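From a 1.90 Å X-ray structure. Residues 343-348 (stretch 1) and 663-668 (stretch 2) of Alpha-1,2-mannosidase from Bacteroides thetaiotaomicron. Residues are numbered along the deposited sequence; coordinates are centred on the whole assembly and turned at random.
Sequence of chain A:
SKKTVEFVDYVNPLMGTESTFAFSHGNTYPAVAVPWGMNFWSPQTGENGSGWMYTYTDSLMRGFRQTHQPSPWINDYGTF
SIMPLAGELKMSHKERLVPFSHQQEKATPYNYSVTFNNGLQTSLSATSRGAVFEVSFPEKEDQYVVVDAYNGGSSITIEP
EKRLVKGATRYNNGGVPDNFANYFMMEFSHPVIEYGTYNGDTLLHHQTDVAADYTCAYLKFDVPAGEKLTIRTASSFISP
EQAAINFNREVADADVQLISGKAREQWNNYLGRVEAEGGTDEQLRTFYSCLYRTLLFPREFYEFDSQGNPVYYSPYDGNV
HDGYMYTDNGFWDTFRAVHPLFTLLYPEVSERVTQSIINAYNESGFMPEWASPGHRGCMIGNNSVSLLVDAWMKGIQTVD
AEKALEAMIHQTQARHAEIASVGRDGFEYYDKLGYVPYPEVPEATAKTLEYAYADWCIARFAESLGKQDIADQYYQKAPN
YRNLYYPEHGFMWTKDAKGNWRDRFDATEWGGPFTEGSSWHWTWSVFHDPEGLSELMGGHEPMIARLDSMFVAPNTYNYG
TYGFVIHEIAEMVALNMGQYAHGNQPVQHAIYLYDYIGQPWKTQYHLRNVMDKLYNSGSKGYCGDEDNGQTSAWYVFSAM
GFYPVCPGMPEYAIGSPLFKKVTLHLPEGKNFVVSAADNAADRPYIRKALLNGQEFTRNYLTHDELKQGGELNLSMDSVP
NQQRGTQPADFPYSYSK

Stretch 1 343-348: TLLYPE
Stretch 2 (663-668) TLHLPE

Residues 343-348 carry the end of one helix and the start of another; residues 663-668 carry part of a strand, with Pro667 further along. Any touching pair is at least 319 positions apart along the chain. The contact is small, burying 272 Å² over both sides, and is almost wholly apolar. No direct hydrogen bond crosses it.

Thr343 to Leu345 are helical, the last with phi/psi -98/-22. Tyr346 leaves the helix at -134/54 and is the N-cap position before the next helix, which opens with Pro347 (-69/-18) and Glu348 (-65/-28). Thr663 to His665 are extended, near -122/122, -98/122 and -95/100. Leu666 follows at -98/172, Pro667 at -57/153, and Glu668 turns to 64/35. The register is marked by Leu345 and Leu666, whose CA atoms lie 6.0 Å apart.

Leucine methyls form the centre. Leu666 has chi1 m and chi2 t. Its CA-to-CB bond points sideways, but its end comes nearer, and its CD2 is the bump that fits between two leucines. That methyl lies 3.7 Å from Leu345 CD2 and 4.0 Å from Leu344 CD1. It also packs 3.3 Å from Leu344 O, so it rests against the helix backbone as well as the side chains.

Leu344 (t, p) and Leu345 (m, t) both leave the backbone sideways and bring their ends nearer the other stretch. Leu664 (m, p) points toward them. Its CD2 meets Leu344 CD2 at 3.9 Å, and its CB lies 4.0 Å from Leu345 CD2. Leu345 CD2 therefore touches both Leu664 and Leu666. All four leucines are buried, and their branched, uncharged ends suit this close packing.

At one end, two prolines meet. Both point toward the opposing stretch, and Pro347 CG lies 3.7 Å from Pro667 CG. The Pro347 ring is C-gamma endo and the Pro667 ring C-gamma exo. These compact rings make an apolar contact in a partly exposed place.

One water supplies the polar link. It donates to Leu345 O at 2.8 Å and to His665 O at 2.9 Å, joining the two backbones where no direct hydrogen bond does.

The remaining side chains make no close contact across the stretches. Tyr346 (chi1 m) points away. His665 (chi1 m) points sideways. Glu348 (chi1 p, chi2 m) brings OE1 no closer than 6.1 Å, to Pro667 CG. Thr343 OG1, Tyr346 OH, the Glu348 carboxylate oxygens and the His665 ring nitrogens are hydrogen-bonded elsewhere in the structure. Thr343 (p), Thr663 (m) and Glu668 (m, t) make no contact here.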

# COMPACT_ATOMS: atom_id res chain seq x y z
N THR A 343 -28.36 23.09 17.00
CA THR A 343 -29.80 23.28 16.77
C THR A 343 -30.62 22.39 17.68
O THR A 343 -31.77 22.70 17.97
CB THR A 343 -30.23 22.99 15.29
OG1 THR A 343 -29.99 21.61 14.99
CG2 THR A 343 -29.46 23.88 14.30
N LEU A 344 -30.04 21.27 18.12
CA LEU A 344 -30.78 20.31 18.93
C LEU A 344 -30.63 20.61 20.43
O LEU A 344 -31.62 20.79 21.14
CB LEU A 344 -30.27 18.88 18.65
CG LEU A 344 -30.93 17.73 19.44
CD1 LEU A 344 -32.45 17.75 19.26
CD2 LEU A 344 -30.34 16.36 19.03
N LEU A 345 -29.38 20.65 20.89
CA LEU A 345 -29.10 20.76 22.32
C LEU A 345 -28.79 22.18 22.82
O LEU A 345 -28.93 22.45 24.02
CB LEU A 345 -27.95 19.83 22.67
CG LEU A 345 -28.26 18.33 22.75
CD1 LEU A 345 -26.97 17.58 22.90
CD2 LEU A 345 -29.16 18.02 23.94
N TYR A 346 -28.37 23.06 21.91
CA TYR A 346 -27.99 24.43 22.25
C TYR A 346 -28.60 25.44 21.28
O TYR A 346 -27.89 26.27 20.70
CB TYR A 346 -26.45 24.55 22.28
CG TYR A 346 -25.79 23.43 23.07
CD1 TYR A 346 -25.65 23.52 24.46
CD2 TYR A 346 -25.34 22.27 22.44
CE1 TYR A 346 -25.07 22.48 25.20
CE2 TYR A 346 -24.76 21.22 23.17
CZ TYR A 346 -24.63 21.35 24.56
OH TYR A 346 -24.05 20.34 25.30
N PRO A 347 -29.94 25.40 21.10
CA PRO A 347 -30.53 26.19 20.02
C PRO A 347 -30.44 27.69 20.29
O PRO A 347 -30.57 28.48 19.36
CB PRO A 347 -31.99 25.70 19.98
CG PRO A 347 -32.27 25.22 21.36
CD PRO A 347 -30.95 24.58 21.80
N GLU A 348 -30.23 28.09 21.54
CA GLU A 348 -30.07 29.52 21.84
C GLU A 348 -28.79 30.01 21.15
O GLU A 348 -28.68 31.19 20.79
CB GLU A 348 -30.04 29.82 23.35
CG GLU A 348 -28.77 29.39 24.08
CD GLU A 348 -28.80 27.93 24.57
OE1 GLU A 348 -29.54 27.09 24.02
OE2 GLU A 348 -28.09 27.64 25.53
N THR A 663 -29.61 10.76 28.07
CA THR A 663 -30.76 11.62 28.27
C THR A 663 -30.41 13.00 27.74
O THR A 663 -29.43 13.62 28.17
CB THR A 663 -31.11 11.73 29.75
OG1 THR A 663 -31.41 10.42 30.26
CG2 THR A 663 -32.34 12.62 29.96
N LEU A 664 -31.21 13.47 26.79
CA LEU A 664 -31.02 14.79 26.23
C LEU A 664 -31.98 15.75 26.92
O LEU A 664 -33.20 15.53 26.91
CB LEU A 664 -31.27 14.76 24.72
CG LEU A 664 -30.22 14.07 23.83
CD1 LEU A 664 -30.29 12.53 23.93
CD2 LEU A 664 -30.45 14.50 22.40
N HIS A 665 -31.43 16.80 27.53
CA HIS A 665 -32.22 17.81 28.22
C HIS A 665 -32.47 18.96 27.27
O HIS A 665 -31.58 19.78 27.03
CB HIS A 665 -31.51 18.27 29.49
CG HIS A 665 -31.41 17.18 30.51
ND1 HIS A 665 -32.52 16.63 31.11
CD2 HIS A 665 -30.34 16.52 31.01
CE1 HIS A 665 -32.14 15.68 31.95
NE2 HIS A 665 -30.82 15.58 31.90
N LEU A 666 -33.66 18.96 26.70
CA LEU A 666 -34.03 19.88 25.65
C LEU A 666 -34.81 21.08 26.18
O LEU A 666 -35.16 21.13 27.37
CB LEU A 666 -34.80 19.14 24.56
CG LEU A 666 -33.99 17.96 24.00
CD1 LEU A 666 -34.82 17.03 23.14
CD2 LEU A 666 -32.77 18.43 23.22
N PRO A 667 -35.06 22.07 25.33
CA PRO A 667 -35.80 23.26 25.77
C PRO A 667 -37.18 22.94 26.35
O PRO A 667 -37.80 21.94 25.99
CB PRO A 667 -35.93 24.08 24.48
CG PRO A 667 -34.66 23.74 23.70
CD PRO A 667 -34.48 22.23 23.97
N GLU A 668 -37.64 23.81 27.24
CA GLU A 668 -38.99 23.76 27.82
C GLU A 668 -39.23 22.50 28.64
O GLU A 668 -40.33 21.95 28.69
CB GLU A 668 -40.03 23.99 26.73
CG GLU A 668 -39.90 25.42 26.21
CD GLU A 668 -40.61 25.66 24.91
OE1 GLU A 668 -40.65 24.74 24.06
OE2 GLU A 668 -41.14 26.78 24.73
O HOH W 1 -31.34 22.03 25.28